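Local atomic coordinates of choline kinase (Cryptosporidium parvum, PDB entry 3MES), a protein that probably phosphorylates choline, and perhaps ethanolamine, using ATP, and is seen here with ADP bound. Residues B[78-91]-B[102-114]. Residues are numbered along the deposited sequence; the frame is centred on the assembly and turned at random.
Sequences IFSGLTNQLFVVSI and HPRILFRIYGKHV. With ADP (adenosine-5'-diphosphate), chain I; PT3 (N-propyl-tartramic acid), chain L.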
ATOM      1  N   ILE B  78     -14.885   0.932 -24.787  1.00 27.38           N
ATOM      2  CA  ILE B  78     -15.523   0.459 -23.566  1.00 27.47           C
ATOM      3  C   ILE B  78     -16.682   1.386 -23.234  1.00 27.60           C
ATOM      4  O   ILE B  78     -16.609   2.588 -23.478  1.00 27.62           O
ATOM      5  CB  ILE B  78     -14.540   0.418 -22.383  1.00 27.37           C
ATOM      6  CG1 ILE B  78     -13.990   1.815 -22.093  1.00 27.31           C
ATOM      7  CG2 ILE B  78     -13.403  -0.547 -22.669  1.00 27.38           C
ATOM      8  CD1 ILE B  78     -13.021   1.858 -20.932  1.00 27.06           C
ATOM      9  N   PHE B  79     -17.753   0.824 -22.684  1.00 27.86           N
ATOM     10  CA  PHE B  79     -18.969   1.587 -22.446  1.00 27.99           C
ATOM     11  C   PHE B  79     -19.347   1.605 -20.970  1.00 28.25           C
ATOM     12  O   PHE B  79     -20.519   1.738 -20.619  1.00 28.40           O
ATOM     13  CB  PHE B  79     -20.117   1.027 -23.288  1.00 27.98           C
ATOM     14  CG  PHE B  79     -19.797   0.929 -24.754  1.00 27.80           C
ATOM     15  CD1 PHE B  79     -20.124   1.960 -25.619  1.00 27.68           C
ATOM     16  CD2 PHE B  79     -19.155  -0.189 -25.264  1.00 27.83           C
ATOM     17  CE1 PHE B  79     -19.824   1.876 -26.970  1.00 27.52           C
ATOM     18  CE2 PHE B  79     -18.851  -0.281 -26.616  1.00 27.78           C
ATOM     19  CZ  PHE B  79     -19.187   0.754 -27.469  1.00 27.55           C
ATOM     20  N   SER B  80     -18.346   1.472 -20.109  1.00 28.40           N
ATOM     21  CA  SER B  80     -18.568   1.511 -18.671  1.00 28.55           C
ATOM     22  C   SER B  80     -18.695   2.951 -18.180  1.00 28.43           C
ATOM     23  O   SER B  80     -19.035   3.194 -17.021  1.00 28.47           O
ATOM     24  CB  SER B  80     -17.428   0.805 -17.936  1.00 28.58           C
ATOM     25  OG  SER B  80     -17.742   0.644 -16.564  1.00 29.47           O
ATOM     26  N   GLY B  81     -18.421   3.900 -19.071  1.00 28.28           N
ATOM     27  CA  GLY B  81     -18.492   5.319 -18.739  1.00 27.92           C
ATOM     28  C   GLY B  81     -19.905   5.868 -18.791  1.00 27.66           C
ATOM     29  O   GLY B  81     -20.851   5.143 -19.098  1.00 27.65           O
ATOM     30  N   LEU B  82     -20.046   7.157 -18.504  1.00 27.44           N
ATOM     31  CA  LEU B  82     -21.364   7.768 -18.378  1.00 27.18           C
ATOM     32  C   LEU B  82     -21.532   8.985 -19.288  1.00 27.00           C
ATOM     33  O   LEU B  82     -22.655   9.402 -19.573  1.00 26.93           O
ATOM     34  CB  LEU B  82     -21.606   8.171 -16.921  1.00 27.17           C
ATOM     35  CG  LEU B  82     -23.031   8.065 -16.378  1.00 27.29           C
ATOM     36  CD1 LEU B  82     -23.612   6.689 -16.683  1.00 27.21           C
ATOM     37  CD2 LEU B  82     -23.043   8.334 -14.878  1.00 26.86           C
ATOM     38  N   THR B  83     -20.416   9.547 -19.745  1.00 26.73           N
ATOM     39  CA  THR B  83     -20.443  10.794 -20.505  1.00 26.52           C
ATOM     40  C   THR B  83     -19.601  10.748 -21.776  1.00 26.33           C
ATOM     41  O   THR B  83     -20.063  11.126 -22.851  1.00 26.28           O
ATOM     42  CB  THR B  83     -19.927  11.975 -19.660  1.00 26.49           C
ATOM     43  OG1 THR B  83     -20.800  12.191 -18.548  1.00 26.58           O
ATOM     44  CG2 THR B  83     -19.858  13.239 -20.501  1.00 26.50           C
ATOM     45  N   ASN B  84     -18.359  10.298 -21.641  1.00 26.12           N
ATOM     46  CA  ASN B  84     -17.393  10.385 -22.728  1.00 25.95           C
ATOM     47  C   ASN B  84     -17.229   9.084 -23.500  1.00 25.79           C
ATOM     48  O   ASN B  84     -17.626   8.018 -23.033  1.00 25.70           O
ATOM     49  CB  ASN B  84     -16.036  10.841 -22.185  1.00 25.97           C
ATOM     50  CG  ASN B  84     -16.126  12.146 -21.421  1.00 25.89           C
ATOM     51  OD1 ASN B  84     -16.516  13.176 -21.971  1.00 25.65           O
ATOM     52  ND2 ASN B  84     -15.764  12.109 -20.144  1.00 25.95           N
ATOM     53  N   GLN B  85     -16.643   9.184 -24.688  1.00 25.58           N
ATOM     54  CA  GLN B  85     -16.330   8.008 -25.486  1.00 25.41           C
ATOM     55  C   GLN B  85     -14.938   7.516 -25.118  1.00 25.16           C
ATOM     56  O   GLN B  85     -13.947   8.200 -25.354  1.00 25.18           O
ATOM     57  CB  GLN B  85     -16.395   8.333 -26.977  1.00 25.48           C
ATOM     58  CG  GLN B  85     -17.717   8.922 -27.433  1.00 25.96           C
ATOM     59  CD  GLN B  85     -17.751   9.174 -28.929  1.00 26.88           C
ATOM     60  OE1 GLN B  85     -17.524   8.264 -29.728  1.00 27.51           O
ATOM     61  NE2 GLN B  85     -18.037  10.413 -29.317  1.00 26.83           N
ATOM     62  N   LEU B  86     -14.868   6.328 -24.528  1.00 24.86           N
ATOM     63  CA  LEU B  86     -13.598   5.786 -24.071  1.00 24.50           C
ATOM     64  C   LEU B  86     -13.153   4.613 -24.931  1.00 24.36           C
ATOM     65  O   LEU B  86     -13.961   3.776 -25.334  1.00 24.22           O
ATOM     66  CB  LEU B  86     -13.690   5.361 -22.604  1.00 24.43           C
ATOM     67  CG  LEU B  86     -14.149   6.432 -21.608  1.00 24.43           C
ATOM     68  CD1 LEU B  86     -14.068   5.906 -20.178  1.00 24.33           C
ATOM     69  CD2 LEU B  86     -13.333   7.708 -21.758  1.00 23.88           C
ATOM     70  N   PHE B  87     -11.858   4.559 -25.211  1.00 24.30           N
ATOM     71  CA  PHE B  87     -11.292   3.468 -25.987  1.00 24.29           C
ATOM     72  C   PHE B  87     -10.003   2.995 -25.342  1.00 24.35           C
ATOM     73  O   PHE B  87      -9.187   3.802 -24.903  1.00 24.27           O
ATOM     74  CB  PHE B  87     -10.998   3.917 -27.423  1.00 24.23           C
ATOM     75  CG  PHE B  87     -12.188   4.485 -28.142  1.00 24.15           C
ATOM     76  CD1 PHE B  87     -13.010   3.668 -28.902  1.00 24.03           C
ATOM     77  CD2 PHE B  87     -12.474   5.838 -28.072  1.00 23.86           C
ATOM     78  CE1 PHE B  87     -14.104   4.190 -29.572  1.00 24.34           C
ATOM     79  CE2 PHE B  87     -13.565   6.367 -28.740  1.00 24.17           C
ATOM     80  CZ  PHE B  87     -14.382   5.542 -29.491  1.00 24.01           C
ATOM     81  N   VAL B  88      -9.821   1.682 -25.283  1.00 24.57           N
ATOM     82  CA  VAL B  88      -8.541   1.130 -24.883  1.00 24.85           C
ATOM     83  C   VAL B  88      -7.767   0.772 -26.144  1.00 25.16           C
ATOM     84  O   VAL B  88      -8.182  -0.095 -26.913  1.00 25.09           O
ATOM     85  CB  VAL B  88      -8.697  -0.109 -23.993  1.00 24.79           C
ATOM     86  CG1 VAL B  88      -7.347  -0.521 -23.436  1.00 24.61           C
ATOM     87  CG2 VAL B  88      -9.673   0.172 -22.861  1.00 24.97           C
ATOM     88  N   VAL B  89      -6.650   1.459 -26.358  1.00 25.55           N
ATOM     89  CA  VAL B  89      -5.831   1.232 -27.539  1.00 25.98           C
ATOM     90  C   VAL B  89      -4.565   0.479 -27.158  1.00 26.38           C
ATOM     91  O   VAL B  89      -3.692   1.019 -26.480  1.00 26.38           O
ATOM     92  CB  VAL B  89      -5.453   2.555 -28.226  1.00 25.93           C
ATOM     93  CG1 VAL B  89      -4.706   2.284 -29.523  1.00 25.75           C
ATOM     94  CG2 VAL B  89      -6.699   3.392 -28.485  1.00 25.69           C
ATOM     95  N   SER B  90      -4.470  -0.770 -27.597  1.00 26.96           N
ATOM     96  CA  SER B  90      -3.354  -1.626 -27.219  1.00 27.59           C
ATOM     97  C   SER B  90      -2.480  -2.006 -28.407  1.00 28.02           C
ATOM     98  O   SER B  90      -2.919  -1.976 -29.556  1.00 28.00           O
ATOM     99  CB  SER B  90      -3.868  -2.899 -26.544  1.00 27.53           C
ATOM    100  OG  SER B  90      -4.754  -2.596 -25.483  1.00 27.71           O
ATOM    101  N   ILE B  91      -1.233  -2.357 -28.113  1.00 28.68           N
ATOM    102  CA  ILE B  91      -0.357  -2.979 -29.092  1.00 29.34           C
ATOM    103  C   ILE B  91      -0.410  -4.483 -28.854  1.00 29.79           C
ATOM    104  O   ILE B  91      -0.063  -4.959 -27.774  1.00 29.82           O
ATOM    105  CB  ILE B  91       1.094  -2.488 -28.948  1.00 29.30           C
ATOM    106  CG1 ILE B  91       1.158  -0.964 -29.074  1.00 29.38           C
ATOM    107  CG2 ILE B  91       1.985  -3.150 -29.984  1.00 29.35           C
ATOM    108  CD1 ILE B  91       0.602  -0.429 -30.377  1.00 29.60           C
ATOM    109  N   HIS B 102       4.440   2.717 -23.168  1.00 27.29           N
ATOM    110  CA  HIS B 102       2.980   2.730 -23.188  1.00 27.01           C
ATOM    111  C   HIS B 102       2.425   1.760 -24.225  1.00 26.80           C
ATOM    112  O   HIS B 102       2.072   2.167 -25.332  1.00 26.75           O
ATOM    113  CB  HIS B 102       2.458   4.137 -23.482  1.00 26.91           C
ATOM    114  CG  HIS B 102       2.884   5.165 -22.482  1.00 26.99           C
ATOM    115  ND1 HIS B 102       3.831   6.127 -22.760  1.00 27.04           N
ATOM    116  CD2 HIS B 102       2.489   5.385 -21.205  1.00 26.85           C
ATOM    117  CE1 HIS B 102       4.000   6.896 -21.699  1.00 26.79           C
ATOM    118  NE2 HIS B 102       3.198   6.466 -20.742  1.00 26.98           N
ATOM    119  N   PRO B 103       2.346   0.470 -23.867  1.00 26.66           N
ATOM    120  CA  PRO B 103       1.779  -0.557 -24.735  1.00 26.55           C
ATOM    121  C   PRO B 103       0.262  -0.423 -24.848  1.00 26.37           C
ATOM    122  O   PRO B 103      -0.315  -0.741 -25.888  1.00 26.32           O
ATOM    123  CB  PRO B 103       2.144  -1.860 -24.017  1.00 26.55           C
ATOM    124  CG  PRO B 103       2.277  -1.477 -22.594  1.00 26.51           C
ATOM    125  CD  PRO B 103       2.841  -0.089 -22.598  1.00 26.66           C
ATOM    126  N   ARG B 104      -0.370   0.042 -23.777  1.00 26.23           N
ATOM    127  CA  ARG B 104      -1.803   0.312 -23.778  1.00 26.07           C
ATOM    128  C   ARG B 104      -2.052   1.750 -23.343  1.00 25.65           C
ATOM    129  O   ARG B 104      -1.354   2.270 -22.475  1.00 25.62           O
ATOM    130  CB  ARG B 104      -2.538  -0.653 -22.845  1.00 26.21           C
ATOM    131  CG  ARG B 104      -2.453  -2.113 -23.270  1.00 27.38           C
ATOM    132  CD  ARG B 104      -2.799  -3.064 -22.128  1.00 28.91           C
ATOM    133  NE  ARG B 104      -4.227  -3.073 -21.815  1.00 30.36           N
ATOM    134  CZ  ARG B 104      -5.131  -3.795 -22.472  1.00 31.09           C
ATOM    135  NH1 ARG B 104      -4.760  -4.562 -23.489  1.00 31.43           N
ATOM    136  NH2 ARG B 104      -6.409  -3.747 -22.117  1.00 31.42           N
ATOM    137  N   ILE B 105      -3.038   2.396 -23.955  1.00 25.18           N
ATOM    138  CA  ILE B 105      -3.420   3.744 -23.554  1.00 24.83           C
ATOM    139  C   ILE B 105      -4.934   3.883 -23.487  1.00 24.70           C
ATOM    140  O   ILE B 105      -5.669   3.029 -23.985  1.00 24.65           O
ATOM    141  CB  ILE B 105      -2.838   4.831 -24.493  1.00 24.73           C
ATOM    142  CG1 ILE B 105      -3.478   4.759 -25.881  1.00 24.54           C
ATOM    143  CG2 ILE B 105      -1.323   4.723 -24.568  1.00 24.54           C
ATOM    144  CD1 ILE B 105      -4.867   5.368 -25.948  1.00 23.88           C
ATOM    145  N   LEU B 106      -5.389   4.962 -22.858  1.00 24.54           N
ATOM    146  CA  LEU B 106      -6.811   5.246 -22.733  1.00 24.49           C
ATOM    147  C   LEU B 106      -7.146   6.467 -23.581  1.00 24.49           C
ATOM    148  O   LEU B 106      -6.678   7.570 -23.304  1.00 24.41           O
ATOM    149  CB  LEU B 106      -7.169   5.492 -21.263  1.00 24.42           C
ATOM    150  CG  LEU B 106      -8.639   5.630 -20.860  1.00 24.28           C
ATOM    151  CD1 LEU B 106      -9.216   6.963 -21.316  1.00 24.10           C
ATOM    152  CD2 LEU B 106      -9.458   4.464 -21.396  1.00 24.32           C
ATOM    153  N   PHE B 107      -7.938   6.262 -24.628  1.00 24.68           N
ATOM    154  CA  PHE B 107      -8.302   7.349 -25.533  1.00 24.87           C
ATOM    155  C   PHE B 107      -9.646   7.938 -25.129  1.00 25.07           C
ATOM    156  O   PHE B 107     -10.676   7.279 -25.235  1.00 25.10           O
ATOM    157  CB  PHE B 107      -8.360   6.849 -26.977  1.00 24.82           C
ATOM    158  CG  PHE B 107      -8.248   7.941 -28.004  1.00 24.68           C
ATOM    159  CD1 PHE B 107      -7.042   8.189 -28.642  1.00 24.45           C
ATOM    160  CD2 PHE B 107      -9.345   8.719 -28.334  1.00 24.44           C
ATOM    161  CE1 PHE B 107      -6.933   9.192 -29.588  1.00 24.02           C
ATOM    162  CE2 PHE B 107      -9.241   9.724 -29.281  1.00 24.34           C
ATOM    163  CZ  PHE B 107      -8.033   9.961 -29.908  1.00 24.04           C
ATOM    164  N   ARG B 108      -9.628   9.185 -24.669  1.00 25.33           N
ATOM    165  CA  ARG B 108     -10.833   9.826 -24.158  1.00 25.68           C
ATOM    166  C   ARG B 108     -11.324  10.944 -25.072  1.00 26.09           C
ATOM    167  O   ARG B 108     -10.606  11.907 -25.333  1.00 26.05           O
ATOM    168  CB  ARG B 108     -10.583  10.374 -22.749  1.00 25.54           C
ATOM    169  CG  ARG B 108     -11.751  11.139 -22.160  1.00 24.98           C
ATOM    170  CD  ARG B 108     -11.401  11.722 -20.796  1.00 23.97           C
ATOM    171  NE  ARG B 108     -11.166  10.687 -19.793  1.00 23.29           N
ATOM    172  CZ  ARG B 108     -12.124  10.129 -19.056  1.00 23.07           C
ATOM    173  NH1 ARG B 108     -13.387  10.502 -19.215  1.00 22.87           N
ATOM    174  NH2 ARG B 108     -11.820   9.197 -18.163  1.00 22.60           N
ATOM    175  N   ILE B 109     -12.557  10.809 -25.553  1.00 26.66           N
ATOM    176  CA  ILE B 109     -13.191  11.859 -26.339  1.00 27.29           C
ATOM    177  C   ILE B 109     -14.326  12.499 -25.540  1.00 27.78           C
ATOM    178  O   ILE B 109     -15.260  11.819 -25.123  1.00 27.84           O
ATOM    179  CB  ILE B 109     -13.729  11.321 -27.677  1.00 27.25           C
ATOM    180  CG1 ILE B 109     -12.606  10.637 -28.463  1.00 27.21           C
ATOM    181  CG2 ILE B 109     -14.346  12.447 -28.493  1.00 27.24           C
ATOM    182  CD1 ILE B 109     -12.999  10.237 -29.868  1.00 27.29           C
ATOM    183  N   TYR B 110     -14.236  13.808 -25.327  1.00 28.41           N
ATOM    184  CA  TYR B 110     -15.199  14.508 -24.482  1.00 29.04           C
ATOM    185  C   TYR B 110     -16.594  14.553 -25.096  1.00 29.50           C
ATOM    186  O   TYR B 110     -16.792  15.120 -26.172  1.00 29.60           O
ATOM    187  CB  TYR B 110     -14.719  15.930 -24.181  1.00 28.97           C
ATOM    188  CG  TYR B 110     -13.334  15.996 -23.579  1.00 29.14           C
ATOM    189  CD1 TYR B 110     -12.988  15.197 -22.498  1.00 29.11           C
ATOM    190  CD2 TYR B 110     -12.376  16.868 -24.085  1.00 29.21           C
ATOM    191  CE1 TYR B 110     -11.725  15.255 -21.943  1.00 29.08           C
ATOM    192  CE2 TYR B 110     -11.109  16.934 -23.534  1.00 28.99           C
ATOM    193  CZ  TYR B 110     -10.790  16.125 -22.463  1.00 29.06           C
ATOM    194  OH  TYR B 110      -9.532  16.183 -21.906  1.00 28.86           O
ATOM    195  N   GLY B 111     -17.558  13.955 -24.405  1.00 29.99           N
ATOM    196  CA  GLY B 111     -18.955  14.051 -24.802  1.00 30.72           C
ATOM    197  C   GLY B 111     -19.610  15.201 -24.063  1.00 31.25           C
ATOM    198  O   GLY B 111     -18.991  15.815 -23.197  1.00 31.30           O
ATOM    199  N   LYS B 112     -20.859  15.505 -24.404  1.00 31.84           N
ATOM    200  CA  LYS B 112     -21.587  16.561 -23.706  1.00 32.45           C
ATOM    201  C   LYS B 112     -22.106  16.048 -22.364  1.00 32.81           C
ATOM    202  O   LYS B 112     -22.761  15.008 -22.300  1.00 32.87           O
ATOM    203  CB  LYS B 112     -22.734  17.100 -24.564  1.00 32.44           C
ATOM    204  CG  LYS B 112     -23.755  16.056 -24.978  1.00 32.61           C
ATOM    205  CD  LYS B 112     -24.820  16.663 -25.883  1.00 33.11           C
ATOM    206  CE  LYS B 112     -25.811  15.610 -26.355  1.00 33.31           C
ATOM    207  NZ  LYS B 112     -26.476  14.925 -25.210  1.00 33.36           N
ATOM    208  N   HIS B 113     -21.804  16.779 -21.297  1.00 33.27           N
ATOM    209  CA  HIS B 113     -22.163  16.350 -19.948  1.00 33.72           C
ATOM    210  C   HIS B 113     -23.576  16.787 -19.573  1.00 33.88           C
ATOM    211  O   HIS B 113     -24.040  17.853 -19.986  1.00 33.93           O
ATOM    212  CB  HIS B 113     -21.157  16.894 -18.929  1.00 33.80           C
ATOM    213  CG  HIS B 113     -21.154  16.152 -17.629  1.00 34.22           C
ATOM    214  ND1 HIS B 113     -20.083  15.393 -17.207  1.00 34.53           N
ATOM    215  CD2 HIS B 113     -22.094  16.047 -16.658  1.00 34.57           C
ATOM    216  CE1 HIS B 113     -20.360  14.856 -16.032  1.00 34.63           C
ATOM    217  NE2 HIS B 113     -21.575  15.237 -15.676  1.00 34.65           N
ATOM    218  N   VAL B 114     -24.251  15.960 -18.779  1.00 34.10           N
ATOM    219  CA  VAL B 114     -25.623  16.233 -18.361  1.00 34.28           C
ATOM    220  C   VAL B 114     -25.711  17.492 -17.502  1.00 34.30           C
ATOM    221  O   VAL B 114     -24.755  17.856 -16.817  1.00 34.42           O
ATOM    222  CB  VAL B 114     -26.223  15.044 -17.582  1.00 34.31           C
ATOM    223  CG1 VAL B 114     -25.475  14.834 -16.272  1.00 34.33           C
ATOM    224  CG2 VAL B 114     -27.704  15.272 -17.321  1.00 34.47           C
TER
HETATM  225  PB  ADP I 425     -17.121   9.091 -17.780  1.00 25.25           P
HETATM  226  O1B ADP I 425     -17.946   8.912 -19.033  1.00 25.82           O
HETATM  227  O2B ADP I 425     -16.140  10.237 -17.836  1.00 25.37           O
HETATM  228  O3B ADP I 425     -17.923   9.008 -16.502  1.00 25.78           O
HETATM  229  PA  ADP I 425     -15.197   7.407 -16.561  1.00 24.67           P
HETATM  230  O1A ADP I 425     -15.956   7.456 -15.256  1.00 24.49           O
HETATM  231  O2A ADP I 425     -13.915   8.181 -16.729  1.00 25.10           O
HETATM  232  O3A ADP I 425     -16.188   7.783 -17.775  1.00 24.92           O
HETATM  233  O5' ADP I 425     -14.917   5.864 -16.908  1.00 24.63           O
HETATM  234  C5' ADP I 425     -13.704   5.243 -16.513  1.00 24.68           C
HETATM  235  C4' ADP I 425     -13.944   3.745 -16.488  1.00 24.31           C
HETATM  236  O4' ADP I 425     -13.265   3.151 -17.592  1.00 24.16           O
HETATM  237  C3' ADP I 425     -13.365   3.144 -15.220  1.00 24.43           C
HETATM  238  O3' ADP I 425     -14.392   2.476 -14.489  1.00 25.27           O
HETATM  239  C2' ADP I 425     -12.316   2.159 -15.684  1.00 24.27           C
HETATM  240  O2' ADP I 425     -12.841   0.834 -15.587  1.00 24.03           O
HETATM  241  C1' ADP I 425     -12.070   2.524 -17.137  1.00 24.07           C
HETATM  242  N9  ADP I 425     -10.976   3.521 -17.214  1.00 23.82           N
HETATM  243  C8  ADP I 425     -11.135   4.854 -17.328  1.00 23.86           C
HETATM  244  N7  ADP I 425      -9.937   5.491 -17.378  1.00 23.35           N
HETATM  245  C5  ADP I 425      -8.981   4.548 -17.295  1.00 23.63           C
HETATM  246  C6  ADP I 425      -7.499   4.532 -17.288  1.00 23.48           C
HETATM  247  N6  ADP I 425      -6.789   5.682 -17.383  1.00 23.34           N
HETATM  248  N1  ADP I 425      -6.885   3.332 -17.185  1.00 23.44           N
HETATM  249  C2  ADP I 425      -7.583   2.184 -17.090  1.00 23.64           C
HETATM  250  N3  ADP I 425      -8.926   2.120 -17.091  1.00 23.57           N
HETATM  251  C4  ADP I 425      -9.670   3.250 -17.188  1.00 23.81           C
HETATM  252  O1  PT3 L 428     -17.737   8.550 -12.777  1.00 32.44           O
HETATM  253  O11 PT3 L 428     -19.485   9.362 -13.904  1.00 32.11           O
HETATM  254  C1  PT3 L 428     -18.919   8.510 -13.184  1.00 32.70           C
HETATM  255  C2  PT3 L 428     -19.748   7.311 -12.736  1.00 33.02           C
HETATM  256  O2  PT3 L 428     -21.046   7.339 -13.336  1.00 33.39           O
HETATM  257  C3  PT3 L 428     -19.870   7.374 -11.217  1.00 33.22           C
HETATM  258  O3  PT3 L 428     -21.245   7.429 -10.833  1.00 33.81           O
HETATM  259  C4  PT3 L 428     -19.210   6.126 -10.653  1.00 32.98           C
HETATM  260  O41 PT3 L 428     -18.600   6.164  -9.587  1.00 32.87           O
HETATM  261  N4  PT3 L 428     -19.328   5.046 -11.422  1.00 32.71           N
HETATM  262  C41 PT3 L 428     -18.738   3.751 -11.049  1.00 32.96           C
HETATM  263  C42 PT3 L 428     -19.374   2.634 -11.878  1.00 32.60           C
HETATM  264  C43 PT3 L 428     -20.055   1.605 -10.974  1.00 32.10           C
HETATM  265  O   HOH W   1     -22.962  12.304 -24.084  1.00 42.46           O
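Oxygen O2B of the ADP β-phosphate is held from both segments: R108 NH1 donates to it at 3.1 Å, and N84 ND2 adds a weak bond. Its neighbour O1B takes the backbone N-H groups of L82, T83 and N84, the shortest bond being T83 N to O1B at 2.6 Å. Glycine suits position 81, where a CB would collide with O1B. R108 NH2 meets ADP O2A at 2.7 Å in an almost straight bond (174°). The R108 chain leaves with CG opposite the backbone N (chi1 176°) and bends at chi3, which turns the guanidinium toward the phosphates, while L86 CD2 sits over the centre of one face, 3.8 Å from NH1. A salt bridge from NE to E149 gives this cation a second partner and probably steadies its aim.

N84 divides its amide between ligand and backbone: OD1 receives G111 N at 2.8 Å, on a lone pair in the carbonyl plane. Amide and guanidinium planes stand nearly perpendicular, 85° apart. At G111 a side chain would strike T83 O, so glycine lets the backbone pass close to T83.

Beyond, strands 85-91 and 104-109 pair antiparallel, with Q85/I109, F87/F107 and V89/I105 as hydrogen-bonded pairs. L106 packs CG against the adenine, 3.7 Å from N7, and I78 CD1 touches the ribose: apolar branches suited to a nucleotide pocket. The face bearing F87, F107, V89 and I105 is apolar; V89 CB meets I105 CD1 at 3.7 Å.

These are the second and third strands of the kinase-like N-terminal sheet. The loop from F79 to N84, leading from strand 73-78 into 85-91, holds the β-phosphate, much as the glycine-rich loop does in protein kinases. Strand 146-150 flanks 104-109, and helix 51-61 covers F87 and F107 through I54, I57 and C58.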